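Local coordinates for CRISPR-associated protein CasA/Cse1 (Thermus thermophilus, PDB 4AN8), which forms part of the Cascade ribonucleoprotein complex of the type I-E CRISPR system, an adaptive defence against viruses and plasmids, and probably helps to select foreign DNA, at residues E53-R58 with H164-P169; S126-E131 with V252-E257; G171-R174 with S180-D183; T234-T239 with T246-G251. One frame throughout, in Å; residues are numbered along the deposited sequence.

Contact 1. Residues E53-R58 with H164-P169; sequences EAVLHR and HQAFAP. With ACT (acetate ion), chain C.
Val55 meets Ala166 and Phe167 where two helices pack: 53-58 is an inner piece of helix 50-67, and 164-169 is the end of helix 154-167 with the first residues beyond it. The contact between them is purely apolar and buried. CG1 of Val55, anti to its carbonyl carbon (chi1 -62°), does most of the touching. It presses on Ala166 CB at 3.4 Å, closer than two carbons usually come, and lies 3.6 Å from Phe167 CE2, oblique to the ring. Ala54 approaches the same ring differently, with its CB at the rim and near the plane, 3.9 Å from CZ. Leu191 of strand 191-195 touches both Ala54 and Phe167.

Polar bonds stay within each segment or lead outward. Glu53 O accepts the helical amide His57 N from one side of its carbonyl plane and His57 ND1 (2.7 Å) from the other; the ND1 bond holds the turn of the imidazole. The Glu53 carboxylate forms salt bridges with Arg344 and Arg360. His164 leaves its backbone away from helix 50-67. Its ND1 makes weak hydrogen bonds to an acetate, probably from the crystallisation liquor, while Ala168 CB rests 3.5 Å above its ring plane, offset toward the rim.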
loop_
_atom_site.group_PDB
_atom_site.type_symbol
_atom_site.label_atom_id
_atom_site.label_comp_id
_atom_site.label_asym_id
_atom_site.label_seq_id
_atom_site.Cartn_x
_atom_site.Cartn_y
_atom_site.Cartn_z
ATOM N N GLU A 53 4.359 -1.716 7.909
ATOM C CA GLU A 53 4.969 -2.675 7.002
ATOM C C GLU A 53 5.471 -1.970 5.735
ATOM O O GLU A 53 6.578 -2.246 5.263
ATOM C CB GLU A 53 3.962 -3.764 6.641
ATOM C CG GLU A 53 4.490 -4.869 5.733
ATOM C CD GLU A 53 3.431 -5.966 5.508
ATOM O OE1 GLU A 53 2.374 -5.901 6.159
ATOM O OE2 GLU A 53 3.631 -6.878 4.675
ATOM N N ALA A 54 4.645 -1.088 5.171
ATOM C CA ALA A 54 4.990 -0.428 3.909
ATOM C C ALA A 54 6.271 0.386 4.051
ATOM O O ALA A 54 7.208 0.208 3.274
ATOM C CB ALA A 54 3.865 0.464 3.435
ATOM N N VAL A 55 6.311 1.243 5.070
ATOM C CA VAL A 55 7.451 2.147 5.241
ATOM C C VAL A 55 8.714 1.445 5.697
ATOM O O VAL A 55 9.799 1.848 5.299
ATOM C CB VAL A 55 7.172 3.339 6.178
ATOM C CG1 VAL A 55 6.095 4.191 5.628
ATOM C CG2 VAL A 55 6.853 2.873 7.610
ATOM N N LEU A 56 8.594 0.381 6.483
ATOM C CA LEU A 56 9.783 -0.361 6.891
ATOM C C LEU A 56 10.486 -0.977 5.668
ATOM O O LEU A 56 11.716 -0.868 5.539
ATOM C CB LEU A 56 9.463 -1.403 7.962
ATOM C CG LEU A 56 8.988 -0.861 9.322
ATOM C CD1 LEU A 56 8.380 -1.962 10.225
ATOM C CD2 LEU A 56 10.098 -0.150 10.027
ATOM N N HIS A 57 9.718 -1.561 4.748
ATOM C CA HIS A 57 10.293 -2.041 3.489
ATOM C C HIS A 57 10.893 -0.913 2.667
ATOM O O HIS A 57 11.952 -1.101 2.074
ATOM C CB HIS A 57 9.259 -2.747 2.612
ATOM C CG HIS A 57 8.881 -4.098 3.104
ATOM N ND1 HIS A 57 7.797 -4.309 3.930
ATOM C CD2 HIS A 57 9.457 -5.309 2.918
ATOM C CE1 HIS A 57 7.716 -5.596 4.220
ATOM N NE2 HIS A 57 8.703 -6.224 3.610
ATOM N N ARG A 58 10.219 0.239 2.608
ATOM C CA ARG A 58 10.708 1.348 1.760
ATOM C C ARG A 58 12.011 1.957 2.288
ATOM O O ARG A 58 12.886 2.308 1.508
ATOM C CB ARG A 58 9.639 2.434 1.535
ATOM C CG ARG A 58 8.387 1.916 0.816
ATOM C CD ARG A 58 7.129 2.785 1.069
ATOM N NE ARG A 58 7.275 4.128 0.500
ATOM C CZ ARG A 58 7.119 4.412 -0.790
ATOM N NH1 ARG A 58 6.817 3.447 -1.641
ATOM N NH2 ARG A 58 7.281 5.660 -1.231
ATOM N N HIS A 164 4.303 8.455 9.579
ATOM C CA HIS A 164 3.750 9.794 9.360
ATOM C C HIS A 164 4.358 10.492 8.153
ATOM O O HIS A 164 3.656 11.164 7.417
ATOM C CB HIS A 164 3.928 10.661 10.616
ATOM C CG HIS A 164 3.192 11.965 10.568
ATOM N ND1 HIS A 164 1.814 12.044 10.541
ATOM C CD2 HIS A 164 3.640 13.243 10.569
ATOM C CE1 HIS A 164 1.447 13.310 10.511
ATOM N NE2 HIS A 164 2.537 14.060 10.523
ATOM N N GLN A 165 5.660 10.322 7.946
ATOM C CA GLN A 165 6.365 10.954 6.820
ATOM C C GLN A 165 5.936 10.405 5.457
ATOM O O GLN A 165 6.091 11.089 4.430
ATOM C CB GLN A 165 7.894 10.810 6.977
ATOM C CG GLN A 165 8.483 11.499 8.214
ATOM C CD GLN A 165 8.368 13.024 8.142
ATOM O OE1 GLN A 165 7.450 13.550 7.530
ATOM N NE2 GLN A 165 9.318 13.725 8.730
ATOM N N ALA A 166 5.434 9.163 5.423
ATOM C CA ALA A 166 5.034 8.590 4.141
ATOM C C ALA A 166 3.542 8.805 3.884
ATOM O O ALA A 166 3.128 9.011 2.740
ATOM C CB ALA A 166 5.396 7.104 4.067
ATOM N N PHE A 167 2.740 8.792 4.952
ATOM C CA PHE A 167 1.281 8.719 4.806
ATOM C C PHE A 167 0.445 9.933 5.295
ATOM O O PHE A 167 -0.783 9.937 5.129
ATOM C CB PHE A 167 0.763 7.454 5.499
ATOM C CG PHE A 167 1.148 6.183 4.809
ATOM C CD1 PHE A 167 0.455 5.751 3.692
ATOM C CD2 PHE A 167 2.207 5.407 5.293
ATOM C CE1 PHE A 167 0.821 4.570 3.049
ATOM C CE2 PHE A 167 2.574 4.235 4.670
ATOM C CZ PHE A 167 1.866 3.812 3.544
ATOM N N ALA A 168 1.076 10.934 5.909
ATOM C CA ALA A 168 0.292 12.090 6.373
ATOM C C ALA A 168 -0.494 12.697 5.216
ATOM O O ALA A 168 0.080 13.107 4.200
ATOM C CB ALA A 168 1.185 13.166 7.022
ATOM N N PRO A 169 -1.820 12.732 5.358
ATOM C CA PRO A 169 -2.690 13.458 4.430
ATOM C C PRO A 169 -2.515 14.968 4.609
ATOM O O PRO A 169 -2.246 15.425 5.729
ATOM C CB PRO A 169 -4.102 13.017 4.863
ATOM C CG PRO A 169 -3.938 12.629 6.303
ATOM C CD PRO A 169 -2.581 12.013 6.396
HETATM C C ACT C . -0.870 9.453 9.699
HETATM O O ACT C . 0.245 8.980 10.082
HETATM O OXT ACT C . -1.159 10.627 10.118
HETATM C CH3 ACT C . -1.797 8.665 8.787
#

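Contact 2. Residues S126-E131 with V252-E257; sequences SKLLPE and VRLLDE. With ACT (acetate ion), chain D.
Leu128 faces Val252 and Leu254, and the contact rests on how these three side chains are turned. Leu128 ends the 3-10 turn that follows strand 123-124; Val252 and Leu254 lie on strand 250-256. Both strands belong to the mixed sheet built around strand 261-273. Leu128 sets out from its backbone toward the strand. With CG anti to the carbonyl carbon (chi1 -66°) and the next bond extended (chi2 176°), its isobutyl group reaches outward and divides its two methyls between the two partners. CD1 meets Leu254 CD2 at 3.9 Å, the two side chains passing at a slant, and CD2 meets Val252 CG2 at the looser 4.2 Å. Leu254 starts less directly aimed, but its chi1 of -53° brings CD2 round to Leu128. Helix 154-167 adds to the same apolar patch, since Leu128 touches Ala160 and His164 while Leu254 touches Ala157.

Lys127, one residue earlier in the turn, takes another course. Its chain bends at the second torsion and carries NZ to 3.5 Å from OXT of an acetate, a weak hydrogen bond to an ion probably left from crystallisation.

Methyl groups alone meet across the two segments, with neither charge nor hydrogen bond between them, so the attraction is one of dispersion and burial and sets no precise direction of approach.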
loop_
_atom_site.group_PDB
_atom_site.type_symbol
_atom_site.label_atom_id
_atom_site.label_comp_id
_atom_site.label_asym_id
_atom_site.label_seq_id
_atom_site.Cartn_x
_atom_site.Cartn_y
_atom_site.Cartn_z
ATOM N N SER A 126 0.972 11.084 19.548
ATOM C CA SER A 126 -0.211 10.453 18.965
ATOM C C SER A 126 -0.602 11.050 17.605
ATOM O O SER A 126 -1.218 10.373 16.790
ATOM C CB SER A 126 -1.387 10.543 19.931
ATOM O OG SER A 126 -1.667 11.893 20.235
ATOM N N LYS A 127 -0.241 12.314 17.369
ATOM C CA LYS A 127 -0.477 12.981 16.085
ATOM C C LYS A 127 0.271 12.306 14.894
ATOM O O LYS A 127 -0.083 12.495 13.725
ATOM C CB LYS A 127 -0.075 14.451 16.194
ATOM C CG LYS A 127 0.034 15.176 14.860
ATOM C CD LYS A 127 -1.284 15.850 14.457
ATOM C CE LYS A 127 -1.165 16.577 13.118
ATOM N NZ LYS A 127 -2.209 17.626 12.969
ATOM N N LEU A 128 1.315 11.535 15.195
ATOM C CA LEU A 128 2.042 10.801 14.168
ATOM C C LEU A 128 1.242 9.631 13.633
ATOM O O LEU A 128 1.536 9.112 12.551
ATOM C CB LEU A 128 3.341 10.267 14.743
ATOM C CG LEU A 128 4.374 11.324 15.149
ATOM C CD1 LEU A 128 5.571 10.634 15.789
ATOM C CD2 LEU A 128 4.786 12.198 13.954
ATOM N N LEU A 129 0.230 9.212 14.392
ATOM C CA LEU A 129 -0.517 8.003 14.075
ATOM C C LEU A 129 -1.821 8.300 13.346
ATOM O O LEU A 129 -2.443 9.338 13.556
ATOM C CB LEU A 129 -0.838 7.214 15.346
ATOM C CG LEU A 129 0.311 6.726 16.207
ATOM C CD1 LEU A 129 -0.243 6.159 17.488
ATOM C CD2 LEU A 129 1.136 5.696 15.463
ATOM N N PRO A 130 -2.247 7.374 12.489
ATOM C CA PRO A 130 -3.529 7.523 11.795
ATOM C C PRO A 130 -4.682 7.549 12.790
ATOM O O PRO A 130 -4.720 6.713 13.691
ATOM C CB PRO A 130 -3.599 6.265 10.918
ATOM C CG PRO A 130 -2.693 5.286 11.594
ATOM C CD PRO A 130 -1.569 6.120 12.143
ATOM N N GLU A 131 -5.576 8.519 12.631
ATOM C CA GLU A 131 -6.806 8.605 13.404
ATOM C C GLU A 131 -7.928 8.101 12.529
ATOM O O GLU A 131 -8.395 8.818 11.641
ATOM C CB GLU A 131 -7.109 10.052 13.780
ATOM C CG GLU A 131 -6.346 10.575 14.968
ATOM C CD GLU A 131 -6.421 12.084 15.068
ATOM O OE1 GLU A 131 -7.058 12.702 14.188
ATOM O OE2 GLU A 131 -5.840 12.649 16.017
ATOM N N VAL A 252 9.475 17.312 12.245
ATOM C CA VAL A 252 9.197 16.641 13.503
ATOM C C VAL A 252 10.460 16.644 14.317
ATOM O O VAL A 252 11.561 16.487 13.774
ATOM C CB VAL A 252 8.773 15.164 13.292
ATOM C CG1 VAL A 252 8.635 14.459 14.641
ATOM C CG2 VAL A 252 7.474 15.073 12.487
ATOM N N ARG A 253 10.315 16.834 15.624
ATOM C CA ARG A 253 11.418 16.565 16.533
ATOM C C ARG A 253 10.924 15.870 17.791
ATOM O O ARG A 253 10.382 16.525 18.701
ATOM C CB ARG A 253 12.165 17.834 16.930
ATOM C CG ARG A 253 13.628 17.554 17.147
ATOM C CD ARG A 253 14.108 17.951 18.518
ATOM N NE ARG A 253 13.942 19.373 18.783
ATOM C CZ ARG A 253 14.260 19.954 19.936
ATOM N NH1 ARG A 253 14.770 19.231 20.926
ATOM N NH2 ARG A 253 14.072 21.253 20.100
ATOM N N LEU A 254 11.122 14.555 17.839
ATOM C CA LEU A 254 10.732 13.777 19.011
ATOM C C LEU A 254 11.498 14.282 20.225
ATOM O O LEU A 254 12.692 14.533 20.146
ATOM C CB LEU A 254 11.045 12.307 18.797
ATOM C CG LEU A 254 10.458 11.737 17.522
ATOM C CD1 LEU A 254 10.972 10.317 17.326
ATOM C CD2 LEU A 254 8.911 11.791 17.523
ATOM N N LEU A 255 10.797 14.426 21.340
ATOM C CA LEU A 255 11.416 14.855 22.584
ATOM C C LEU A 255 11.666 13.641 23.514
ATOM O O LEU A 255 10.749 12.876 23.823
ATOM C CB LEU A 255 10.526 15.907 23.273
ATOM C CG LEU A 255 10.102 17.113 22.407
ATOM C CD1 LEU A 255 9.331 18.182 23.230
ATOM C CD2 LEU A 255 11.313 17.729 21.711
ATOM N N ASP A 256 12.906 13.481 23.960
ATOM C CA ASP A 256 13.297 12.342 24.773
ATOM C C ASP A 256 12.926 12.573 26.244
ATOM O O ASP A 256 13.454 13.484 26.894
ATOM C CB ASP A 256 14.807 12.116 24.604
ATOM C CG ASP A 256 15.335 10.926 25.404
ATOM O OD1 ASP A 256 14.530 10.177 26.014
ATOM O OD2 ASP A 256 16.582 10.739 25.396
ATOM N N GLU A 257 12.011 11.750 26.755
ATOM C CA GLU A 257 11.617 11.777 28.171
ATOM C C GLU A 257 12.673 11.163 29.084
ATOM O O GLU A 257 12.563 11.245 30.293
ATOM C CB GLU A 257 10.321 11.000 28.386
ATOM C CG GLU A 257 9.132 11.534 27.642
ATOM C CD GLU A 257 8.684 12.888 28.156
ATOM O OE1 GLU A 257 7.990 12.911 29.191
ATOM O OE2 GLU A 257 9.014 13.924 27.523
HETATM C C ACT D . -1.133 17.503 8.863
HETATM O O ACT D . -0.535 16.480 8.413
HETATM O OXT ACT D . -0.635 18.036 9.897
HETATM C CH3 ACT D . -2.377 18.049 8.200
#

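Contact 3. Residues G171-R174 with S180-D183; sequences GLLR and SAKD
Gly171 and Ala181 form the antiparallel hydrogen-bonded pair of a small two-stranded hairpin, strand 171-175 against strand 178-181. Gly171 N donates to Ala181 O at 2.9 Å, with the donor tilted from the carbonyl plane. The return bond, Ala181 N to Gly171 O, is 2.8 Å long and lies in the carbonyl plane. Gly171 has phi 155° and psi -169°, angles at which a beta carbon would be jammed against the carbonyl oxygen of the residue before; glycine carries none.

Leu172 and Ser180 come next as a non-hydrogen-bonded pair. Their CA atoms are only 4.4 Å apart, yet their side chains diverge, and Ser180 CB packs instead at 3.4 Å from Gly171 O.

Leu173 turns back toward the partner strand. CB lies 4.1 Å from Ala181 N, and with CG anti to the backbone N (chi1 175°) CD2 comes to 4.4 Å from Ala181 CB. The side chain also touches Tyr266 and Pro268 of strand 261-273, which joins the hairpin to the larger sheet.

Arg174 leads away, one face of its guanidinium resting against Leu172 CD2. At the far end of the partner segment, Asp183 is held by Arg188 and by the N of Gly170.

Two reciprocal backbone hydrogen bonds therefore carry the pairing, whereas the side chains add a loose apolar touch, in keeping with a contact at the protein surface.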
loop_
_atom_site.group_PDB
_atom_site.type_symbol
_atom_site.label_atom_id
_atom_site.label_comp_id
_atom_site.label_asym_id
_atom_site.label_seq_id
_atom_site.Cartn_x
_atom_site.Cartn_y
_atom_site.Cartn_z
ATOM N N GLY A 171 -3.659 18.954 4.897
ATOM C CA GLY A 171 -4.713 19.552 5.699
ATOM C C GLY A 171 -4.199 20.671 6.588
ATOM O O GLY A 171 -3.053 21.113 6.459
ATOM N N LEU A 172 -5.045 21.119 7.505
ATOM C CA LEU A 172 -4.718 22.256 8.353
ATOM C C LEU A 172 -3.449 22.013 9.156
ATOM O O LEU A 172 -3.259 20.936 9.694
ATOM C CB LEU A 172 -5.884 22.574 9.293
ATOM C CG LEU A 172 -6.112 24.076 9.456
ATOM C CD1 LEU A 172 -6.570 24.689 8.127
ATOM C CD2 LEU A 172 -7.105 24.373 10.573
ATOM N N LEU A 173 -2.593 23.024 9.239
ATOM C CA LEU A 173 -1.364 22.944 10.023
ATOM C C LEU A 173 -1.204 24.179 10.927
ATOM O O LEU A 173 -1.041 24.059 12.144
ATOM C CB LEU A 173 -0.147 22.802 9.099
ATOM C CG LEU A 173 1.218 22.834 9.790
ATOM C CD1 LEU A 173 1.345 21.611 10.675
ATOM C CD2 LEU A 173 2.373 22.890 8.791
ATOM N N ARG A 174 -1.225 25.369 10.326
ATOM C CA ARG A 174 -1.156 26.619 11.093
ATOM C C ARG A 174 -0.000 26.652 12.080
ATOM O O ARG A 174 -0.171 26.913 13.266
ATOM C CB ARG A 174 -2.486 26.909 11.777
ATOM C CG ARG A 174 -3.551 27.258 10.767
ATOM C CD ARG A 174 -4.898 27.523 11.396
ATOM N NE ARG A 174 -5.864 27.928 10.378
ATOM C CZ ARG A 174 -7.180 27.971 10.565
ATOM N NH1 ARG A 174 -7.700 27.623 11.737
ATOM N NH2 ARG A 174 -7.979 28.350 9.575
ATOM N N SER A 180 -1.653 25.366 5.604
ATOM C CA SER A 180 -2.004 23.979 5.370
ATOM C C SER A 180 -0.866 23.208 4.711
ATOM O O SER A 180 -0.126 23.740 3.901
ATOM C CB SER A 180 -3.282 23.871 4.546
ATOM O OG SER A 180 -3.034 24.250 3.216
ATOM N N ALA A 181 -0.730 21.945 5.090
ATOM C CA ALA A 181 0.319 21.089 4.559
ATOM C C ALA A 181 -0.220 20.240 3.416
ATOM O O ALA A 181 -1.424 19.993 3.322
ATOM C CB ALA A 181 0.861 20.222 5.657
ATOM N N LYS A 182 0.675 19.804 2.545
ATOM C CA LYS A 182 0.338 18.915 1.438
ATOM C C LYS A 182 0.389 17.454 1.894
ATOM O O LYS A 182 0.931 17.147 2.955
ATOM C CB LYS A 182 1.326 19.104 0.280
ATOM C CG LYS A 182 1.427 20.528 -0.231
ATOM C CD LYS A 182 0.189 20.938 -1.012
ATOM C CE LYS A 182 0.257 22.411 -1.440
ATOM N NZ LYS A 182 0.130 23.359 -0.278
ATOM N N ASP A 183 -0.170 16.575 1.065
ATOM C CA ASP A 183 -0.065 15.131 1.230
ATOM C C ASP A 183 1.401 14.701 1.250
ATOM O O ASP A 183 2.217 15.170 0.440
ATOM C CB ASP A 183 -0.725 14.404 0.052
ATOM C CG ASP A 183 -2.236 14.428 0.097
ATOM O OD1 ASP A 183 -2.832 14.867 1.100
ATOM O OD2 ASP A 183 -2.843 13.979 -0.892
#

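Contact 4. Residues T234-T239 with T246-G251; sequences TKWPLT and TWPARG. With ACT (acetate ion), chain D.
Trp247 lies between Trp236 and Leu238, one over each face of its indole. The edge of Trp236 is directed at one face in a T-shaped stack: the six-membered rings stand at 89° with centroids 5.6 Å apart. On the opposite face, Leu238 CD1 makes a CH-pi contact, 3.6 Å from the six-membered ring centroid and just 6° off the normal. Trp236 CB comes obliquely to 3.4 Å from Trp247 CH2, while Pro237 O lies at the edge, near the ring plane. Trp236 CZ3 also reaches Pro248 CD, at 3.8 Å.

Trp247 gets there with CG anti to its backbone N (chi1 -166°), which swings the indole toward strand 235-237. That strand runs parallel to strand 261-273, and strand 250-256 antiparallel to it, so the tryptophan pair packs beside one mixed sheet, with short helix 241-245 linking the segments. Leu238 and Pro248 each centre an inverse gamma turn.

Farther out, the backbone of Trp236 is hydrogen-bonded to Glu271 and Leu273, and that of Pro248 to Val270. Arg250 NH1 bonds to Ala249 O at 2.9 Å, while NE, at 2.8 Å, and NH2 both grip one acetate oxygen, O, at the guanidinium edge.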
loop_
_atom_site.group_PDB
_atom_site.type_symbol
_atom_site.label_atom_id
_atom_site.label_comp_id
_atom_site.label_asym_id
_atom_site.label_seq_id
_atom_site.Cartn_x
_atom_site.Cartn_y
_atom_site.Cartn_z
ATOM N N THR A 234 11.295 25.777 1.536
ATOM C CA THR A 234 11.964 24.716 0.781
ATOM C C THR A 234 10.991 23.895 -0.036
ATOM O O THR A 234 10.060 23.315 0.500
ATOM C CB THR A 234 12.743 23.760 1.689
ATOM O OG1 THR A 234 13.616 24.517 2.523
ATOM C CG2 THR A 234 13.556 22.778 0.850
ATOM N N LYS A 235 11.224 23.829 -1.341
ATOM C CA LYS A 235 10.332 23.115 -2.235
ATOM C C LYS A 235 11.163 22.223 -3.110
ATOM O O LYS A 235 12.133 22.672 -3.722
ATOM C CB LYS A 235 9.543 24.105 -3.082
ATOM C CG LYS A 235 8.916 25.206 -2.264
ATOM C CD LYS A 235 8.140 26.170 -3.124
ATOM C CE LYS A 235 7.532 27.263 -2.270
ATOM N NZ LYS A 235 8.604 27.997 -1.495
ATOM N N TRP A 236 10.811 20.944 -3.148
ATOM C CA TRP A 236 11.571 19.981 -3.934
ATOM C C TRP A 236 10.651 19.320 -4.933
ATOM O O TRP A 236 9.530 18.939 -4.595
ATOM C CB TRP A 236 12.157 18.864 -3.074
ATOM C CG TRP A 236 13.247 19.231 -2.156
ATOM C CD1 TRP A 236 13.935 20.413 -2.107
ATOM C CD2 TRP A 236 13.800 18.397 -1.120
ATOM N NE1 TRP A 236 14.881 20.357 -1.106
ATOM C CE2 TRP A 236 14.813 19.138 -0.484
ATOM C CE3 TRP A 236 13.520 17.099 -0.663
ATOM C CZ2 TRP A 236 15.551 18.629 0.582
ATOM C CZ3 TRP A 236 14.268 16.587 0.391
ATOM C CH2 TRP A 236 15.262 17.351 1.004
ATOM N N PRO A 237 11.134 19.160 -6.165
ATOM C CA PRO A 237 10.355 18.336 -7.089
ATOM C C PRO A 237 10.264 16.938 -6.496
ATOM O O PRO A 237 11.220 16.481 -5.899
ATOM C CB PRO A 237 11.171 18.374 -8.384
ATOM C CG PRO A 237 12.549 18.874 -7.989
ATOM C CD PRO A 237 12.370 19.704 -6.756
ATOM N N LEU A 238 9.104 16.300 -6.616
ATOM C CA LEU A 238 8.852 14.992 -6.032
ATOM C C LEU A 238 9.366 13.930 -6.983
ATOM O O LEU A 238 8.603 13.287 -7.705
ATOM C CB LEU A 238 7.344 14.829 -5.791
ATOM C CG LEU A 238 6.756 13.694 -4.949
ATOM C CD1 LEU A 238 7.248 13.773 -3.489
ATOM C CD2 LEU A 238 5.203 13.743 -5.012
ATOM N N THR A 239 10.681 13.763 -7.007
ATOM C CA THR A 239 11.293 12.830 -7.933
ATOM C C THR A 239 12.509 12.206 -7.285
ATOM O O THR A 239 13.012 12.717 -6.292
ATOM C CB THR A 239 11.720 13.552 -9.238
ATOM O OG1 THR A 239 12.202 12.582 -10.167
ATOM C CG2 THR A 239 12.832 14.615 -8.971
ATOM N N THR A 246 12.135 8.398 1.271
ATOM C CA THR A 246 12.514 8.966 2.551
ATOM C C THR A 246 12.108 10.433 2.651
ATOM O O THR A 246 12.733 11.204 3.349
ATOM C CB THR A 246 14.035 8.836 2.769
ATOM O OG1 THR A 246 14.726 9.601 1.771
ATOM C CG2 THR A 246 14.471 7.330 2.706
ATOM N N TRP A 247 11.048 10.801 1.943
ATOM C CA TRP A 247 10.599 12.180 1.906
ATOM C C TRP A 247 10.315 12.801 3.286
ATOM O O TRP A 247 9.594 12.213 4.108
ATOM C CB TRP A 247 9.327 12.254 1.075
ATOM C CG TRP A 247 8.965 13.630 0.688
ATOM C CD1 TRP A 247 8.102 14.468 1.339
ATOM C CD2 TRP A 247 9.476 14.364 -0.437
ATOM N NE1 TRP A 247 8.040 15.680 0.679
ATOM C CE2 TRP A 247 8.872 15.636 -0.415
ATOM C CE3 TRP A 247 10.387 14.065 -1.455
ATOM C CZ2 TRP A 247 9.139 16.606 -1.384
ATOM C CZ3 TRP A 247 10.658 15.030 -2.412
ATOM C CH2 TRP A 247 10.035 16.290 -2.366
ATOM N N PRO A 248 10.828 14.033 3.526
ATOM C CA PRO A 248 10.483 14.722 4.778
ATOM C C PRO A 248 9.186 15.534 4.668
ATOM O O PRO A 248 9.236 16.735 4.407
ATOM C CB PRO A 248 11.677 15.657 4.989
ATOM C CG PRO A 248 12.072 16.038 3.591
ATOM C CD PRO A 248 11.797 14.802 2.721
ATOM N N ALA A 249 8.032 14.895 4.880
ATOM C CA ALA A 249 6.744 15.546 4.632
ATOM C C ALA A 249 6.363 16.549 5.716
ATOM O O ALA A 249 5.619 17.499 5.464
ATOM C CB ALA A 249 5.661 14.518 4.494
ATOM N N ARG A 250 6.849 16.314 6.931
ATOM C CA ARG A 250 6.551 17.189 8.037
ATOM C C ARG A 250 7.831 17.451 8.800
ATOM O O ARG A 250 8.740 16.632 8.766
ATOM C CB ARG A 250 5.521 16.535 8.956
ATOM C CG ARG A 250 4.176 16.222 8.271
ATOM C CD ARG A 250 3.327 17.510 8.053
ATOM N NE ARG A 250 2.014 17.168 7.503
ATOM C CZ ARG A 250 1.786 16.973 6.204
ATOM N NH1 ARG A 250 2.775 17.128 5.315
ATOM N NH2 ARG A 250 0.572 16.646 5.782
ATOM N N GLY A 251 7.898 18.597 9.490
ATOM C CA GLY A 251 8.974 18.838 10.433
ATOM C C GLY A 251 8.595 18.164 11.730
ATOM O O GLY A 251 7.511 18.395 12.270
HETATM C C ACT D . -1.133 17.503 8.863
HETATM O O ACT D . -0.535 16.480 8.413
HETATM O OXT ACT D . -0.635 18.036 9.897
HETATM C CH3 ACT D . -2.377 18.049 8.200
#

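In the fold
From the N terminus, helix 50-67 opens contact 1 and the turn at 126-131 opens contact 2 before contact 1 closes on the end of helix 154-167, so these two cross. Contact 3 follows directly as a short hairpin and contact 4 as a second local loop; both are nested inside the long loop that contact 2 closes on strand 250-256, and each lies in series with contact 1. Contacts 2 and 4 adjoin along that strand and share an acetate. Arg250 of contact 4 ties the pieces together: its N probably bonds Gln165 of contact 1 and its NH2 Lys182 of contact 3. Helix 50-67, the hairpin and the mixed sheet thus meet around helix 154-167.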